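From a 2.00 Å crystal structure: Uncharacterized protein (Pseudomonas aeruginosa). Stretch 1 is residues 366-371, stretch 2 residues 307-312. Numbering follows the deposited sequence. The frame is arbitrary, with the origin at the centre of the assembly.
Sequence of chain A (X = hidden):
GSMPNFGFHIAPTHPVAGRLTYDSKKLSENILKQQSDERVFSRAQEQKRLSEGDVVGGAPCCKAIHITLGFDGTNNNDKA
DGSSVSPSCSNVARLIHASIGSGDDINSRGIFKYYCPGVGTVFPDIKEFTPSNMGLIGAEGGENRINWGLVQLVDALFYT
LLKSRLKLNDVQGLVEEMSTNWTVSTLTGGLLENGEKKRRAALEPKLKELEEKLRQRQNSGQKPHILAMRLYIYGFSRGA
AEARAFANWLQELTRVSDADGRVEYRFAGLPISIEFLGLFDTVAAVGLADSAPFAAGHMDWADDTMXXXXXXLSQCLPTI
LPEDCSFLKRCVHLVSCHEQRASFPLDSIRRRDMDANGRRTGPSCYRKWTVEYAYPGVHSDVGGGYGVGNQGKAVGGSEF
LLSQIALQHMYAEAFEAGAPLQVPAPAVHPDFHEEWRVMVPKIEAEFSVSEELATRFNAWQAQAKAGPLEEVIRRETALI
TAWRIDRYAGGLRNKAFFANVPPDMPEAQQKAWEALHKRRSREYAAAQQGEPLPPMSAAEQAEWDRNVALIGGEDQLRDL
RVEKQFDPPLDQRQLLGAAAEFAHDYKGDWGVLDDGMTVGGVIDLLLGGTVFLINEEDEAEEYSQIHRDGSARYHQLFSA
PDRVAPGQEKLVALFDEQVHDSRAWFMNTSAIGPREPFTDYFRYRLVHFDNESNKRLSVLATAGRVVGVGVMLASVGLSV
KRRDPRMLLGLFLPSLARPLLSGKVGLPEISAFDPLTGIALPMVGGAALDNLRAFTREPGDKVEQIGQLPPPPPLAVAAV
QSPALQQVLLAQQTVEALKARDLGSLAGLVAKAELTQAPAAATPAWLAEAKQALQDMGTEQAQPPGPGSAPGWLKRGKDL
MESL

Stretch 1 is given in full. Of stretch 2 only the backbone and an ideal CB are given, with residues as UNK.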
# COMPACT_ATOMS: atom_id res chain seq x y z
N TYR A 366 17.07 -7.72 -9.95
CA TYR A 366 16.96 -6.43 -9.28
C TYR A 366 17.90 -5.44 -9.92
O TYR A 366 19.08 -5.71 -10.14
CB TYR A 366 17.27 -6.59 -7.78
CG TYR A 366 16.28 -7.49 -7.08
CD1 TYR A 366 16.45 -8.86 -7.09
CD2 TYR A 366 15.15 -6.96 -6.46
CE1 TYR A 366 15.53 -9.70 -6.46
CE2 TYR A 366 14.23 -7.77 -5.82
CZ TYR A 366 14.42 -9.14 -5.82
OH TYR A 366 13.50 -9.94 -5.19
N ARG A 367 17.35 -4.27 -10.22
CA ARG A 367 18.10 -3.12 -10.71
C ARG A 367 19.23 -2.68 -9.76
O ARG A 367 19.07 -2.73 -8.54
CB ARG A 367 17.11 -1.98 -10.88
CG ARG A 367 17.66 -0.83 -11.62
CD ARG A 367 17.99 0.28 -10.64
NE ARG A 367 17.40 1.51 -11.09
CZ ARG A 367 17.85 2.71 -10.77
NH1 ARG A 367 18.92 2.86 -9.99
NH2 ARG A 367 17.22 3.76 -11.25
N LYS A 368 20.35 -2.20 -10.32
CA LYS A 368 21.47 -1.72 -9.50
C LYS A 368 21.00 -0.78 -8.38
O LYS A 368 20.03 -0.05 -8.54
CB LYS A 368 22.52 -0.98 -10.37
CG LYS A 368 21.99 0.25 -11.11
CD LYS A 368 23.10 0.93 -11.93
CE LYS A 368 22.56 2.12 -12.71
NZ LYS A 368 23.59 2.75 -13.60
N TRP A 369 21.67 -0.83 -7.23
CA TRP A 369 21.39 0.11 -6.14
C TRP A 369 20.00 -0.07 -5.53
O TRP A 369 19.54 0.82 -4.81
CB TRP A 369 21.54 1.57 -6.59
CG TRP A 369 22.78 1.87 -7.39
CD1 TRP A 369 23.98 1.21 -7.34
CD2 TRP A 369 22.93 2.91 -8.36
NE1 TRP A 369 24.87 1.79 -8.22
CE2 TRP A 369 24.25 2.84 -8.86
CE3 TRP A 369 22.07 3.90 -8.87
CZ2 TRP A 369 24.73 3.71 -9.84
CZ3 TRP A 369 22.56 4.76 -9.84
CH2 TRP A 369 23.87 4.66 -10.31
N THR A 370 19.34 -1.19 -5.82
CA THR A 370 18.04 -1.48 -5.19
C THR A 370 18.07 -2.86 -4.52
O THR A 370 18.63 -3.81 -5.06
CB THR A 370 16.88 -1.38 -6.20
OG1 THR A 370 16.95 -2.45 -7.16
CG2 THR A 370 16.94 -0.05 -6.94
N VAL A 371 17.47 -2.97 -3.33
CA VAL A 371 17.60 -4.19 -2.54
C VAL A 371 16.25 -4.49 -1.88
O VAL A 371 15.50 -3.58 -1.57
CB VAL A 371 18.77 -4.06 -1.51
CG1 VAL A 371 18.56 -2.88 -0.58
CG2 VAL A 371 18.99 -5.34 -0.73
N UNK A 307 7.18 -0.95 -11.70
CA UNK A 307 8.55 -1.19 -12.13
C UNK A 307 9.40 0.02 -11.75
O UNK A 307 9.06 1.15 -12.12
CB UNK A 307 8.62 -1.46 -13.63
N UNK A 308 10.49 -0.20 -11.01
CA UNK A 308 11.29 0.94 -10.57
C UNK A 308 11.88 1.66 -11.80
O UNK A 308 12.02 1.05 -12.86
CB UNK A 308 12.40 0.48 -9.62
N UNK A 309 12.16 2.98 -11.68
CA UNK A 309 12.70 3.71 -12.84
C UNK A 309 13.99 3.10 -13.37
O UNK A 309 14.88 2.73 -12.58
CB UNK A 309 12.95 5.17 -12.47
N UNK A 310 14.07 2.96 -14.69
CA UNK A 310 15.29 2.48 -15.33
C UNK A 310 16.15 3.65 -15.77
O UNK A 310 15.65 4.63 -16.34
CB UNK A 310 14.96 1.58 -16.53
N UNK A 311 17.44 3.55 -15.48
CA UNK A 311 18.38 4.58 -15.86
C UNK A 311 18.73 4.42 -17.33
O UNK A 311 18.68 3.31 -17.87
CB UNK A 311 19.64 4.52 -14.99
N UNK A 312 19.07 5.53 -17.98
CA UNK A 312 19.38 5.53 -19.41
C UNK A 312 20.82 5.12 -19.73
O UNK A 312 21.52 4.52 -18.90
CB UNK A 312 19.11 6.92 -19.99

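Stretch 1 folds through a type II beta turn from Arg367 to Thr370, closed by the backbone bond from Thr370 N to Arg367 O (3.1 Å) and reinforced by Thr370 OG1, which donates to the same Arg367 O at 2.5 Å. What it offers stretch 2 is mainly one long cationic side chain, with the Thr370 methyl and the Lys368 aliphatic chain beside it.

Position 307 comes first and has little to read. Its ideal CB finds nothing of stretch 1 within 5.5 Å, so the contact sets almost no condition and many side chains would do. The deposited residue is Arg307, which works inside its own stretch, pairing with the side chain at 310.

At 308 the CA-to-CB bond points toward stretch 1, and the ideal CB lies 5.3 Å from Thr370 CG2 and also 5.3 Å from Arg367 NE. That gap is too wide for alanine to fill, while the methyl ahead invites a medium aliphatic group; leucine, isoleucine or methionine would all be reasonable. It is Leu308, with chi1 m and chi2 t, and its CD1 packs on Thr370 CG2 at 3.6 Å.

The message at 309 lies in the backbone. Its carbonyl oxygen sits near the edge of the Arg367 guanidinium, accepting from NH2 at 2.9 Å and from NE at 3.2 Å, so one oxygen takes two donors. Any residue could supply that carbonyl. CB points sideways, 4.7 Å from Arg367 NH2, and phi of -57° with psi of 135° is compatible with proline as well as with small or aliphatic residues. Pro309 is found; its ring fixes phi without costing this contact a donor, since the carbonyl does the bonding.

From 310 the CA-to-CB bond points away, with nothing of stretch 1 within 5.5 Å of the ideal CB. A short polar or acidic residue would suit, especially with the arginine already named at 307. Asp310 answers that call: Asp310 OD2 takes a salt bridge from Arg307 NH2 at 2.6 Å. Although its CB leads away, its end comes nearer, with OD1 4.2 Å from Arg367 CG, a contact without a hydrogen bond.

The strongest demand falls on 311. CB points toward stretch 1, and the ideal CB of 311 lies 4.4 Å from Lys368 CE; the same ideal CB is 4.5 Å from Arg367 NH2. Two cationic side chains thus border the site and an acid is the natural reading; glutamine could also offer an acceptor, but without the charge. Glutamate has the length to curl back, and Glu311 does so with chi1 and chi2 both m. Its OE2 meets Arg367 NH2 in a salt bridge of 2.3 Å, a very short distance, with an N-H...acceptor angle of 129°. On the way its CG lies over one face of the guanidinium and touches Lys368 CE at 4.1 Å, so the methylene is used as well as the charge.

Position 312 is out of reach and unconstrained by stretch 1; Ala312 occupies it.

Stretch 2 (307-312) RLPDEA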
# COMPACT_ATOMS: atom_id res chain seq x y z
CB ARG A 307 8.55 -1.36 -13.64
CG ARG A 307 9.84 -1.87 -14.21
CD ARG A 307 9.87 -1.63 -15.73
NE ARG A 307 11.24 -1.80 -16.18
CZ ARG A 307 11.78 -2.97 -16.48
NH1 ARG A 307 11.04 -4.08 -16.41
NH2 ARG A 307 13.05 -3.04 -16.87
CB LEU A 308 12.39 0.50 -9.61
CG LEU A 308 12.09 -0.06 -8.21
CD1 LEU A 308 13.40 -0.35 -7.52
CD2 LEU A 308 11.29 0.89 -7.33
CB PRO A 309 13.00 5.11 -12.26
CG PRO A 309 11.97 5.29 -11.20
CD PRO A 309 11.79 3.89 -10.58
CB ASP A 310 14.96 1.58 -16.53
CG ASP A 310 14.95 0.11 -16.17
OD1 ASP A 310 15.77 -0.30 -15.30
OD2 ASP A 310 14.15 -0.64 -16.75
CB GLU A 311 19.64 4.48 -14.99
CG GLU A 311 19.38 4.57 -13.48
CD GLU A 311 18.65 5.86 -13.06
OE1 GLU A 311 18.73 6.87 -13.79
OE2 GLU A 311 18.00 5.84 -11.99
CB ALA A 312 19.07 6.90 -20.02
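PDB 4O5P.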